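Local coordinates for toll-like receptor 6, Variable lymphocyte receptor B (Mus musculus, PDB 3A79), which probably recognises diacylated bacterial lipopeptides together with TLR2, as the ectodomain of an innate immune receptor fused here to part of a hagfish variable lymphocyte receptor, at residues T250-T255 / R276-L281; A303-M308 / I333-I338; M215-L220 / S243-G248; L199-H204 / G221-S226. One frame throughout, in Å; residues are numbered along the deposited sequence.

Interaction 1: T250-T255 / R276-L281. With NAG (2-acetamido-2-deoxy-beta-D-glucopyranose), chain E.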
loop_
_atom_site.group_PDB
_atom_site.type_symbol
_atom_site.label_atom_id
_atom_site.label_comp_id
_atom_site.label_asym_id
_atom_site.label_seq_id
_atom_site.Cartn_x
_atom_site.Cartn_y
_atom_site.Cartn_z
ATOM N N THR B 250 30.572 23.704 23.905
ATOM C CA THR B 250 30.388 23.545 22.469
ATOM C C THR B 250 29.049 22.871 22.137
ATOM O O THR B 250 28.055 23.086 22.830
ATOM C CB THR B 250 31.564 22.780 21.832
ATOM O OG1 THR B 250 31.581 21.429 22.313
ATOM C CG2 THR B 250 32.891 23.470 22.173
ATOM N N LEU B 251 29.030 22.071 21.073
ATOM C CA LEU B 251 27.814 21.380 20.644
ATOM C C LEU B 251 27.724 20.008 21.282
ATOM O O LEU B 251 28.726 19.459 21.733
ATOM C CB LEU B 251 27.768 21.228 19.120
ATOM C CG LEU B 251 27.565 22.491 18.287
ATOM C CD1 LEU B 251 26.301 23.203 18.729
ATOM C CD2 LEU B 251 28.781 23.426 18.379
ATOM N N LEU B 252 26.517 19.461 21.318
ATOM C CA LEU B 252 26.306 18.100 21.785
ATOM C C LEU B 252 25.073 17.524 21.117
ATOM O O LEU B 252 24.204 18.254 20.646
ATOM C CB LEU B 252 26.150 18.034 23.310
ATOM C CG LEU B 252 24.769 18.283 23.936
ATOM C CD1 LEU B 252 24.676 17.647 25.310
ATOM C CD2 LEU B 252 24.443 19.767 24.022
ATOM N N ASN B 253 25.013 16.203 21.074
ATOM C CA ASN B 253 23.850 15.511 20.569
ATOM C C ASN B 253 22.927 15.169 21.738
ATOM O O ASN B 253 23.376 14.993 22.867
ATOM C CB ASN B 253 24.280 14.254 19.808
ATOM C CG ASN B 253 25.175 14.563 18.603
ATOM O OD1 ASN B 253 25.109 15.653 18.030
ATOM N ND2 ASN B 253 26.009 13.586 18.212
ATOM N N VAL B 254 21.629 15.108 21.469
ATOM C CA VAL B 254 20.661 14.675 22.469
ATOM C C VAL B 254 19.785 13.535 21.924
ATOM O O VAL B 254 19.319 13.568 20.778
ATOM C CB VAL B 254 19.804 15.853 22.995
ATOM C CG1 VAL B 254 18.621 15.355 23.801
ATOM C CG2 VAL B 254 20.644 16.753 23.854
ATOM N N THR B 255 19.593 12.512 22.747
ATOM C CA THR B 255 18.747 11.398 22.373
ATOM C C THR B 255 17.702 11.086 23.438
ATOM O O THR B 255 18.031 10.803 24.593
ATOM C CB THR B 255 19.575 10.167 22.105
ATOM O OG1 THR B 255 20.408 10.416 20.970
ATOM C CG2 THR B 255 18.680 8.978 21.821
ATOM N N ARG B 276 19.100 26.198 22.281
ATOM C CA ARG B 276 20.228 25.572 22.944
ATOM C C ARG B 276 21.238 24.968 21.963
ATOM O O ARG B 276 20.954 24.845 20.766
ATOM C CB ARG B 276 19.700 24.557 23.962
ATOM C CG ARG B 276 18.611 25.181 24.825
ATOM C CD ARG B 276 18.269 24.377 26.055
ATOM N NE ARG B 276 17.901 25.239 27.178
ATOM C CZ ARG B 276 18.656 25.403 28.262
ATOM N NH1 ARG B 276 19.805 24.756 28.373
ATOM N NH2 ARG B 276 18.263 26.205 29.242
ATOM N N PRO B 277 22.437 24.630 22.468
ATOM C CA PRO B 277 23.564 24.073 21.705
ATOM C C PRO B 277 23.408 22.605 21.363
ATOM O O PRO B 277 24.283 21.816 21.700
ATOM C CB PRO B 277 24.746 24.220 22.667
ATOM C CG PRO B 277 24.298 25.210 23.694
ATOM C CD PRO B 277 22.841 24.984 23.836
ATOM N N VAL B 278 22.322 22.237 20.698
ATOM C CA VAL B 278 22.142 20.852 20.294
ATOM C C VAL B 278 22.186 20.739 18.772
ATOM O O VAL B 278 21.344 21.312 18.073
ATOM C CB VAL B 278 20.835 20.268 20.858
ATOM C CG1 VAL B 278 20.648 18.842 20.385
ATOM C CG2 VAL B 278 20.844 20.329 22.380
ATOM N N GLU B 279 23.188 20.013 18.273
ATOM C CA GLU B 279 23.422 19.860 16.835
ATOM C C GLU B 279 22.574 18.740 16.235
ATOM O O GLU B 279 21.910 18.924 15.217
ATOM C CB GLU B 279 24.909 19.605 16.550
ATOM C CG GLU B 279 25.318 19.864 15.101
ATOM C CD GLU B 279 26.752 19.446 14.794
ATOM O OE1 GLU B 279 27.299 18.561 15.498
ATOM O OE2 GLU B 279 27.325 20.003 13.829
ATOM N N TYR B 280 22.608 17.573 16.865
ATOM C CA TYR B 280 21.750 16.477 16.446
ATOM C C TYR B 280 20.773 16.076 17.550
ATOM O O TYR B 280 21.174 15.765 18.665
ATOM C CB TYR B 280 22.584 15.281 16.007
ATOM C CG TYR B 280 23.361 15.513 14.737
ATOM C CD1 TYR B 280 24.486 16.317 14.738
ATOM C CD2 TYR B 280 22.978 14.918 13.536
ATOM C CE1 TYR B 280 25.216 16.535 13.582
ATOM C CE2 TYR B 280 23.704 15.132 12.367
ATOM C CZ TYR B 280 24.829 15.945 12.403
ATOM O OH TYR B 280 25.582 16.187 11.272
ATOM N N LEU B 281 19.485 16.096 17.225
ATOM C CA LEU B 281 18.437 15.661 18.139
ATOM C C LEU B 281 17.800 14.374 17.636
ATOM O O LEU B 281 17.355 14.310 16.492
ATOM C CB LEU B 281 17.373 16.742 18.250
ATOM C CG LEU B 281 16.249 16.426 19.218
ATOM C CD1 LEU B 281 16.848 15.972 20.526
ATOM C CD2 LEU B 281 15.418 17.659 19.413
HETATM C C1 NAG E . 26.845 13.961 17.089
HETATM C C2 NAG E . 28.160 13.186 17.305
HETATM C C3 NAG E . 28.892 12.637 16.073
HETATM C C4 NAG E . 28.073 12.547 14.792
HETATM C C5 NAG E . 26.971 13.583 14.699
HETATM C C6 NAG E . 26.023 13.085 13.627
HETATM C C7 NAG E . 29.170 15.326 18.077
HETATM C C8 NAG E . 29.144 16.096 16.779
HETATM N N2 NAG E . 29.146 13.991 18.020
HETATM O O3 NAG E . 29.357 11.340 16.384
HETATM O O4 NAG E . 28.935 12.646 13.670
HETATM O O5 NAG E . 26.197 13.650 15.876
HETATM O O6 NAG E . 25.604 11.787 14.000
HETATM O O7 NAG E . 29.230 15.907 19.160
#
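L252 and V254 pair with the backbone of P277-Y280 through three hydrogen bonds. L252 N goes to P277 O, and L252 O takes E279 N at 3.1 Å. V254 N reaches Y280 O, almost straight at 165°. A weak fourth bond runs from the backbone N of Y280 to the side-chain OD1 of N253. Between the first two bonds and the V254 bond the parallel register slips by one residue, a beta bulge: L252 matches V278, but V254 matches L281. P277, whose O accepts the first bond, is the centre of an inverse gamma turn.

Apolar contacts lie on the face of L252, V254, V278 and L281. V254 CG2 meets V278 CG2 at 3.9 Å, the two side chains crossing at about a right angle, while V254 CG1 lies alongside L281 CD1 (3.8 Å). F273 of helix 263-273 packs on V254, V278 and L281.

The third kind involves sugar. N253 ND2 carries an N-acetylglucosamine on its C1, and the C6 of that sugar sits over the centre of the Y280 ring, 3.2 Å above the plane.

Neighbouring parallel strands like these, with a helix packed on their apolar face, are typical of the leucine-rich-repeat solenoid, here in the TLR6 part of the fusion.

Interaction 2: A303-M308 / I333-I338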
loop_
_atom_site.group_PDB
_atom_site.type_symbol
_atom_site.label_atom_id
_atom_site.label_comp_id
_atom_site.label_asym_id
_atom_site.label_seq_id
_atom_site.Cartn_x
_atom_site.Cartn_y
_atom_site.Cartn_z
ATOM N N ALA B 303 21.062 25.957 16.494
ATOM C CA ALA B 303 22.258 25.168 16.243
ATOM C C ALA B 303 21.916 23.831 15.569
ATOM O O ALA B 303 22.771 23.205 14.927
ATOM C CB ALA B 303 23.021 24.943 17.535
ATOM N N LEU B 304 20.659 23.411 15.717
ATOM C CA LEU B 304 20.179 22.156 15.159
ATOM C C LEU B 304 20.527 21.941 13.696
ATOM O O LEU B 304 20.162 22.728 12.825
ATOM C CB LEU B 304 18.665 22.049 15.311
ATOM C CG LEU B 304 18.140 21.186 16.450
ATOM C CD1 LEU B 304 16.733 20.747 16.130
ATOM C CD2 LEU B 304 19.019 19.978 16.657
ATOM N N LYS B 305 21.216 20.845 13.431
ATOM C CA LYS B 305 21.446 20.415 12.066
ATOM C C LYS B 305 20.442 19.327 11.691
ATOM O O LYS B 305 20.042 19.229 10.529
ATOM C CB LYS B 305 22.880 19.907 11.906
ATOM C CG LYS B 305 23.225 19.384 10.521
ATOM C CD LYS B 305 24.731 19.142 10.406
ATOM C CE LYS B 305 25.113 18.398 9.128
ATOM N NZ LYS B 305 26.566 18.070 9.141
ATOM N N SER B 306 20.011 18.537 12.678
ATOM C CA SER B 306 19.240 17.323 12.393
ATOM C C SER B 306 18.244 16.871 13.446
ATOM O O SER B 306 18.628 16.508 14.549
ATOM C CB SER B 306 20.185 16.142 12.128
ATOM O OG SER B 306 19.614 14.932 12.612
ATOM N N LEU B 307 16.967 16.836 13.076
ATOM C CA LEU B 307 15.969 16.094 13.843
ATOM C C LEU B 307 15.786 14.705 13.239
ATOM O O LEU B 307 15.742 14.537 12.018
ATOM C CB LEU B 307 14.634 16.828 13.869
ATOM C CG LEU B 307 13.615 16.213 14.822
ATOM C CD1 LEU B 307 14.226 16.081 16.201
ATOM C CD2 LEU B 307 12.363 17.068 14.866
ATOM N N MET B 308 15.694 13.701 14.096
ATOM C CA MET B 308 15.526 12.338 13.630
ATOM C C MET B 308 14.570 11.592 14.553
ATOM O O MET B 308 14.897 11.323 15.709
ATOM C CB MET B 308 16.868 11.622 13.601
ATOM C CG MET B 308 16.876 10.391 12.721
ATOM S SD MET B 308 17.365 8.882 13.566
ATOM C CE MET B 308 15.877 8.573 14.488
ATOM N N ILE B 333 15.854 23.549 9.886
ATOM C CA ILE B 333 17.068 22.762 9.989
ATOM C C ILE B 333 17.399 22.178 8.615
ATOM O O ILE B 333 16.594 22.281 7.697
ATOM C CB ILE B 333 16.884 21.653 11.019
ATOM C CG1 ILE B 333 15.673 20.792 10.649
ATOM C CG2 ILE B 333 16.699 22.256 12.402
ATOM C CD1 ILE B 333 15.037 20.086 11.830
ATOM N N LYS B 334 18.581 21.583 8.469
ATOM C CA LYS B 334 18.992 20.990 7.195
ATOM C C LYS B 334 18.489 19.563 6.992
ATOM O O LYS B 334 18.184 19.166 5.871
ATOM C CB LYS B 334 20.514 21.048 7.012
ATOM C CG LYS B 334 20.984 22.382 6.428
ATOM C CD LYS B 334 22.503 22.496 6.312
ATOM C CE LYS B 334 22.922 23.971 6.275
ATOM N NZ LYS B 334 24.363 24.206 6.616
ATOM N N MET B 335 18.396 18.790 8.068
ATOM C CA MET B 335 17.969 17.403 7.938
ATOM C C MET B 335 16.821 17.012 8.858
ATOM O O MET B 335 16.906 17.183 10.072
ATOM C CB MET B 335 19.145 16.470 8.177
ATOM C CG MET B 335 20.383 16.847 7.418
ATOM S SD MET B 335 21.779 15.965 8.109
ATOM C CE MET B 335 21.248 14.275 7.795
ATOM N N LEU B 336 15.756 16.480 8.260
ATOM C CA LEU B 336 14.625 15.931 8.996
ATOM C C LEU B 336 14.369 14.501 8.557
ATOM O O LEU B 336 14.120 14.259 7.380
ATOM C CB LEU B 336 13.363 16.749 8.750
ATOM C CG LEU B 336 12.131 16.226 9.491
ATOM C CD1 LEU B 336 12.374 16.213 10.990
ATOM C CD2 LEU B 336 10.899 17.048 9.165
ATOM N N SER B 337 14.450 13.567 9.501
ATOM C CA SER B 337 14.004 12.196 9.283
ATOM C C SER B 337 12.826 11.885 10.210
ATOM O O SER B 337 12.911 12.097 11.414
ATOM C CB SER B 337 15.136 11.193 9.547
ATOM O OG SER B 337 16.248 11.358 8.677
ATOM N N ILE B 338 11.724 11.394 9.651
ATOM C CA ILE B 338 10.639 10.851 10.465
ATOM C C ILE B 338 10.205 9.497 9.936
ATOM O O ILE B 338 9.570 9.433 8.893
ATOM C CB ILE B 338 9.409 11.733 10.444
ATOM C CG1 ILE B 338 9.671 13.045 11.186
ATOM C CG2 ILE B 338 8.233 10.967 11.053
ATOM C CD1 ILE B 338 8.527 14.037 11.086
#
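L307 and L336 lie side by side and point the same way, the usual arrangement of matched leucines in successive strands of a leucine-rich-repeat solenoid; both belong to the TLR6 part of the chain. Each has CG anti to its backbone N, and L336 CD1 comes to 3.7 Å from L307 CB. F328 of helix 321-329 packs on both leucines.

I333 lies just before its strand and fills the same apolar side. L304 runs alongside it, with I333 CG2 at 3.5 Å from L304 CB. The I333 chi1 of 56° sets CG1 between the backbone N and the carbonyl carbon, and CD1 at the end of that branch touches L307 CB (3.9 Å). An alanine at I333 would probably leave L304 CB and L307 CB without these partners and open a gap between L304 and L307.

On the other face S306, M308, M335 and S337 stand in matched pairs. S306 CB faces M335 CB at 4.1 Å, and further along M308 CG rests against S337 CB. M335 and S337 also pack on F357 in the following strand.

Strands 306-308 and 335-338 run parallel, their axes 1° apart. K305 O receives M335 N, and M335 O receives L307 N; the straightest bond comes last, S337 N to L307 O, 3.0 Å long with 171° at the hydrogen.

Interaction 3: M215-L220 / S243-G248. With NAG (2-acetamido-2-deoxy-beta-D-glucopyranose), chain N; NAG (2-acetamido-2-deoxy-beta-D-glucopyranose), chain M.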
loop_
_atom_site.group_PDB
_atom_site.type_symbol
_atom_site.label_atom_id
_atom_site.label_comp_id
_atom_site.label_asym_id
_atom_site.label_seq_id
_atom_site.Cartn_x
_atom_site.Cartn_y
_atom_site.Cartn_z
ATOM N N MET B 215 21.729 18.532 37.815
ATOM C CA MET B 215 22.891 17.871 37.218
ATOM C C MET B 215 23.764 18.750 36.348
ATOM O O MET B 215 23.390 19.100 35.234
ATOM C CB MET B 215 22.466 16.668 36.384
ATOM C CG MET B 215 21.844 15.580 37.195
ATOM S SD MET B 215 22.209 13.972 36.514
ATOM C CE MET B 215 21.351 12.965 37.721
ATOM N N SER B 216 24.952 19.068 36.837
ATOM C CA SER B 216 25.906 19.798 36.021
ATOM C C SER B 216 26.778 18.880 35.161
ATOM O O SER B 216 27.056 17.733 35.520
ATOM C CB SER B 216 26.774 20.691 36.900
ATOM O OG SER B 216 25.964 21.641 37.563
ATOM N N VAL B 217 27.186 19.393 34.007
ATOM C CA VAL B 217 28.193 18.745 33.193
ATOM C C VAL B 217 29.038 19.828 32.551
ATOM O O VAL B 217 28.524 20.886 32.211
ATOM C CB VAL B 217 27.566 17.878 32.084
ATOM C CG1 VAL B 217 28.644 17.326 31.163
ATOM C CG2 VAL B 217 26.772 16.744 32.688
ATOM N N ASN B 218 30.329 19.566 32.387
ATOM C CA ASN B 218 31.197 20.479 31.658
ATOM C C ASN B 218 31.301 20.062 30.196
ATOM O O ASN B 218 30.703 20.676 29.309
ATOM C CB ASN B 218 32.596 20.510 32.276
ATOM C CG ASN B 218 32.652 19.824 33.628
ATOM O OD1 ASN B 218 33.053 20.427 34.628
ATOM N ND2 ASN B 218 32.253 18.551 33.667
ATOM N N ALA B 219 32.069 19.006 29.954
ATOM C CA ALA B 219 32.298 18.529 28.600
ATOM C C ALA B 219 31.416 17.321 28.313
ATOM O O ALA B 219 31.546 16.290 28.970
ATOM C CB ALA B 219 33.764 18.179 28.406
ATOM N N LEU B 220 30.525 17.455 27.331
ATOM C CA LEU B 220 29.572 16.402 27.006
ATOM C C LEU B 220 29.342 16.310 25.504
ATOM O O LEU B 220 29.104 17.313 24.848
ATOM C CB LEU B 220 28.244 16.654 27.714
ATOM C CG LEU B 220 27.340 15.433 27.745
ATOM C CD1 LEU B 220 28.126 14.239 28.266
ATOM C CD2 LEU B 220 26.114 15.688 28.580
ATOM N N SER B 243 17.735 21.527 31.465
ATOM C CA SER B 243 18.304 22.861 31.321
ATOM C C SER B 243 19.793 22.929 31.633
ATOM O O SER B 243 20.539 23.589 30.918
ATOM C CB SER B 243 17.550 23.869 32.183
ATOM O OG SER B 243 18.291 25.072 32.288
ATOM N N GLU B 244 20.228 22.246 32.686
ATOM C CA GLU B 244 21.616 22.343 33.125
ATOM C C GLU B 244 22.575 21.313 32.495
ATOM O O GLU B 244 23.781 21.544 32.428
ATOM C CB GLU B 244 21.690 22.300 34.649
ATOM C CG GLU B 244 22.923 22.979 35.229
ATOM C CD GLU B 244 23.010 24.452 34.867
ATOM O OE1 GLU B 244 21.954 25.131 34.850
ATOM O OE2 GLU B 244 24.137 24.926 34.602
ATOM N N LEU B 245 22.049 20.182 32.036
ATOM C CA LEU B 245 22.872 19.224 31.301
ATOM C C LEU B 245 23.086 19.762 29.893
ATOM O O LEU B 245 23.976 19.334 29.165
ATOM C CB LEU B 245 22.201 17.848 31.249
ATOM C CG LEU B 245 21.979 17.144 32.590
ATOM C CD1 LEU B 245 20.929 16.059 32.478
ATOM C CD2 LEU B 245 23.269 16.559 33.115
ATOM N N THR B 246 22.265 20.738 29.535
ATOM C CA THR B 246 22.200 21.238 28.173
ATOM C C THR B 246 22.858 22.602 27.958
ATOM O O THR B 246 23.154 22.979 26.821
ATOM C CB THR B 246 20.755 21.321 27.733
ATOM O OG1 THR B 246 20.388 20.073 27.137
ATOM C CG2 THR B 246 20.568 22.446 26.737
ATOM N N ARG B 247 23.071 23.349 29.041
ATOM C CA ARG B 247 23.815 24.600 28.948
ATOM C C ARG B 247 25.112 24.267 28.228
ATOM O O ARG B 247 25.718 23.218 28.469
ATOM C CB ARG B 247 24.057 25.222 30.329
ATOM C CG ARG B 247 22.846 26.003 30.869
ATOM C CD ARG B 247 23.131 26.714 32.186
ATOM N NE ARG B 247 24.309 27.573 32.095
ATOM C CZ ARG B 247 24.803 28.283 33.106
ATOM N NH1 ARG B 247 24.221 28.246 34.301
ATOM N NH2 ARG B 247 25.883 29.033 32.922
ATOM N N GLY B 248 25.522 25.142 27.324
ATOM C CA GLY B 248 26.544 24.767 26.374
ATOM C C GLY B 248 27.938 25.363 26.455
ATOM O O GLY B 248 28.138 26.574 26.266
HETATM C C1 NAG N . 36.466 18.510 32.598
HETATM C C2 NAG N . 37.799 19.057 32.063
HETATM C C3 NAG N . 38.614 19.656 33.206
HETATM C C4 NAG N . 37.829 20.779 33.864
HETATM C C5 NAG N . 36.414 20.350 34.296
HETATM C C6 NAG N . 35.573 21.616 34.580
HETATM C C7 NAG N . 38.245 16.999 30.687
HETATM C C8 NAG N . 37.713 17.162 29.290
HETATM N N2 NAG N . 38.631 18.116 31.310
HETATM O O3 NAG N . 39.844 20.157 32.727
HETATM O O4 NAG N . 38.581 21.259 34.961
HETATM O O5 NAG N . 35.757 19.523 33.327
HETATM O O6 NAG N . 34.368 21.433 35.305
HETATM O O7 NAG N . 38.336 15.877 31.197
HETATM C C1 NAG M . 22.447 23.863 39.672
HETATM C C2 NAG M . 22.106 25.323 40.006
HETATM C C3 NAG M . 23.048 26.264 39.258
HETATM C C4 NAG M . 24.486 25.973 39.654
HETATM C C5 NAG M . 24.866 24.489 39.490
HETATM C C6 NAG M . 26.174 24.219 40.268
HETATM C C7 NAG M . 19.637 24.957 39.701
HETATM C C8 NAG M . 18.982 24.593 41.005
HETATM N N2 NAG M . 20.719 25.736 39.775
HETATM O O3 NAG M . 22.740 27.611 39.554
HETATM O O4 NAG M . 25.331 26.810 38.889
HETATM O O5 NAG M . 23.834 23.594 39.926
HETATM O O6 NAG M . 26.860 23.014 39.967
HETATM O O7 NAG M . 19.159 24.568 38.630
#
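M215 opens the contact by laying its CB against L245 CD2, 3.4 Å away. Its chi1 of -65° sets CG anti to the carbonyl carbon. The end of the methionine leads away from the helix, and the side chain packs on I193. The same leucine methyl also approaches M215 O, while E244, the residue before L245, borders this carbonyl with its CB, 3.7 Å from M215 O.

S216 turns its CB away from 243-248, although the OG still has E244 CG at 4.1 Å. That hydroxyl shares a hydrogen bond of 2.9 Å with O6 of an N-acetylglucosamine attached to the protein nearby. The carboxylate of E244 has a partner just past the helix end: E244 OE2 forms a salt bridge with R247 NH1 (3.3 Å).

V217 points its CB back toward the helix. Its CG2, the branch anti to the carbonyl carbon, meets L245 CD2 at 3.5 Å, and the two side chains cross obliquely. One methyl of L245 is therefore in touch with both M215 and V217. An alanine at L245 would probably leave M215 CB and V217 CG2 without this methyl and open a gap between strand and helix.

L220 closes the segment, its CD2 lying 4.3 Å from L245 O.

Within the TLR6 solenoid, strand 214-220 pairs with strand 190-196, S216 bonding to the backbones of L191 and I193. It also packs against the C-terminal end of helix 235-246, and L245 continues inward onto L199 and L201 of strand 198-203.

Interaction 4: L199-H204 / G221-S226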
loop_
_atom_site.group_PDB
_atom_site.type_symbol
_atom_site.label_atom_id
_atom_site.label_comp_id
_atom_site.label_asym_id
_atom_site.label_seq_id
_atom_site.Cartn_x
_atom_site.Cartn_y
_atom_site.Cartn_z
ATOM N N LEU B 199 26.723 10.654 28.156
ATOM C CA LEU B 199 26.022 10.489 29.422
ATOM C C LEU B 199 24.664 9.871 29.166
ATOM O O LEU B 199 23.820 10.481 28.518
ATOM C CB LEU B 199 25.833 11.819 30.142
ATOM C CG LEU B 199 25.068 11.664 31.457
ATOM C CD1 LEU B 199 25.712 10.607 32.329
ATOM C CD2 LEU B 199 25.025 12.967 32.181
ATOM N N HIS B 200 24.460 8.660 29.673
ATOM C CA HIS B 200 23.195 7.957 29.492
ATOM C C HIS B 200 22.477 7.825 30.826
ATOM O O HIS B 200 23.006 7.246 31.787
ATOM C CB HIS B 200 23.432 6.569 28.897
ATOM C CG HIS B 200 22.178 5.871 28.466
ATOM N ND1 HIS B 200 20.922 6.286 28.854
ATOM C CD2 HIS B 200 21.990 4.772 27.698
ATOM C CE1 HIS B 200 20.012 5.485 28.330
ATOM N NE2 HIS B 200 20.635 4.558 27.623
ATOM N N LEU B 201 21.266 8.366 30.875
ATOM C CA LEU B 201 20.475 8.353 32.092
ATOM C C LEU B 201 19.205 7.527 31.895
ATOM O O LEU B 201 18.454 7.740 30.946
ATOM C CB LEU B 201 20.130 9.785 32.506
ATOM C CG LEU B 201 21.350 10.685 32.667
ATOM C CD1 LEU B 201 20.948 12.142 32.719
ATOM C CD2 LEU B 201 22.115 10.286 33.911
ATOM N N VAL B 202 18.976 6.576 32.791
ATOM C CA VAL B 202 17.784 5.740 32.713
ATOM C C VAL B 202 16.913 5.990 33.943
ATOM O O VAL B 202 17.412 5.990 35.069
ATOM C CB VAL B 202 18.143 4.224 32.611
ATOM C CG1 VAL B 202 16.936 3.423 32.207
ATOM C CG2 VAL B 202 19.282 4.001 31.627
ATOM N N PHE B 203 15.616 6.196 33.727
ATOM C CA PHE B 203 14.693 6.494 34.819
ATOM C C PHE B 203 13.733 5.348 35.093
ATOM O O PHE B 203 13.694 4.365 34.353
ATOM C CB PHE B 203 13.913 7.763 34.503
ATOM C CG PHE B 203 14.790 8.927 34.158
ATOM C CD1 PHE B 203 14.989 9.296 32.837
ATOM C CD2 PHE B 203 15.440 9.638 35.157
ATOM C CE1 PHE B 203 15.806 10.360 32.514
ATOM C CE2 PHE B 203 16.258 10.701 34.841
ATOM C CZ PHE B 203 16.444 11.062 33.512
ATOM N N HIS B 204 12.961 5.470 36.165
ATOM C CA HIS B 204 11.945 4.478 36.468
ATOM C C HIS B 204 11.014 4.392 35.279
ATOM O O HIS B 204 10.557 5.416 34.776
ATOM C CB HIS B 204 11.164 4.895 37.696
ATOM C CG HIS B 204 10.264 3.832 38.238
ATOM N ND1 HIS B 204 10.663 2.946 39.218
ATOM C CD2 HIS B 204 8.972 3.532 37.963
ATOM C CE1 HIS B 204 9.658 2.145 39.521
ATOM N NE2 HIS B 204 8.620 2.480 38.772
ATOM N N GLY B 221 29.423 15.106 24.954
ATOM C CA GLY B 221 29.263 14.946 23.527
ATOM C C GLY B 221 27.850 14.525 23.196
ATOM O O GLY B 221 27.268 14.952 22.198
ATOM N N HIS B 222 27.292 13.685 24.056
ATOM C CA HIS B 222 26.000 13.084 23.801
ATOM C C HIS B 222 25.303 12.863 25.128
ATOM O O HIS B 222 25.802 12.156 26.004
ATOM C CB HIS B 222 26.193 11.760 23.058
ATOM C CG HIS B 222 24.929 11.160 22.524
ATOM N ND1 HIS B 222 23.948 11.910 21.911
ATOM C CD2 HIS B 222 24.502 9.876 22.480
ATOM C CE1 HIS B 222 22.963 11.116 21.530
ATOM N NE2 HIS B 222 23.274 9.877 21.866
ATOM N N LEU B 223 24.164 13.516 25.289
ATOM C CA LEU B 223 23.313 13.266 26.432
ATOM C C LEU B 223 22.265 12.294 25.963
ATOM O O LEU B 223 21.768 12.415 24.849
ATOM C CB LEU B 223 22.633 14.548 26.890
ATOM C CG LEU B 223 21.576 14.298 27.957
ATOM C CD1 LEU B 223 22.248 13.869 29.259
ATOM C CD2 LEU B 223 20.773 15.548 28.144
ATOM N N GLN B 224 21.921 11.327 26.797
ATOM C CA GLN B 224 20.885 10.388 26.406
ATOM C C GLN B 224 19.986 9.951 27.552
ATOM O O GLN B 224 20.460 9.411 28.554
ATOM C CB GLN B 224 21.508 9.182 25.740
ATOM C CG GLN B 224 20.517 8.434 24.915
ATOM C CD GLN B 224 20.941 7.023 24.699
ATOM O OE1 GLN B 224 22.142 6.746 24.596
ATOM N NE2 GLN B 224 19.967 6.105 24.651
ATOM N N LEU B 225 18.686 10.189 27.386
ATOM C CA LEU B 225 17.712 9.905 28.434
ATOM C C LEU B 225 16.763 8.819 27.975
ATOM O O LEU B 225 16.302 8.846 26.837
ATOM C CB LEU B 225 16.876 11.143 28.791
ATOM C CG LEU B 225 17.413 12.572 28.822
ATOM C CD1 LEU B 225 16.427 13.429 29.579
ATOM C CD2 LEU B 225 18.780 12.658 29.458
ATOM N N SER B 226 16.442 7.896 28.880
ATOM C CA SER B 226 15.559 6.775 28.581
ATOM C C SER B 226 14.438 6.618 29.610
ATOM O O SER B 226 14.665 6.758 30.807
ATOM C CB SER B 226 16.371 5.489 28.500
ATOM O OG SER B 226 17.374 5.585 27.499
#
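H200 and Q224 stack, imidazole against carboxamide. Both side chains leave the backbone with CG anti to N (chi1 -170° in H200), and Q224 stays extended beyond CG; its CD lies over the centre of the histidine ring, 3.8 Å above the plane. Ring and amide planes are 28° apart. S226 approaches the same ring differently, with its CB at the edge, in plane. H200 ND1 also gives a weak bond to Q224 O, a carbonyl that accepts the much straighter L201 N as well (2.7 Å, 171° at the hydrogen).

Strands 198-203 and 222-229 are parallel neighbours in the leucine-rich-repeat solenoid of the TLR6 part. Their matched leucines share the face that helix 235-246 packs on, where L242 touches L223 and L225. L199 and L223 both hold CG anti to the backbone N and lie side by side, CD2 of L199 4.1 Å from CD1 of L223. The next pair takes another rotamer: L201 and L225 both hold CG anti to the carbonyl carbon, and again run alongside each other, with L201 CD1 at 3.9 Å from L225 CD2. L201 CD1 also touches L223 CD1, the two side chains crossing.

F203 ends the row. L225 CB lies at its ring edge, in the plane, 4.0 Å from F203 CE1. F203 N donates a hydrogen bond to S226 O, and F209 meets the phenylalanine ring edge-to-face.

Overall arrangement
Interactions 4, 1 and 2 follow one another from strand to neighbouring strand across the parallel strands of the TLR6 solenoid. Strand 222-229 of interaction 4 is hydrogen-bonded to strand 252-261 of interaction 1, and strand 278-288 of interaction 1 to strand 306-314 of interaction 2. Their centres lie about 13 Å apart from 4 to 1 and about 11 Å from 1 to 2; interactions 4 and 2, centres about 20 Å apart, do not touch. Interaction 3 alternates its segments with those of interaction 4 along the chain, and R276 of interaction 1 touches its helix end. The three strand contacts thus build successive turns of the solenoid, while interaction 3 joins the 190-196/214-220 pair to helix 235-246 beside them.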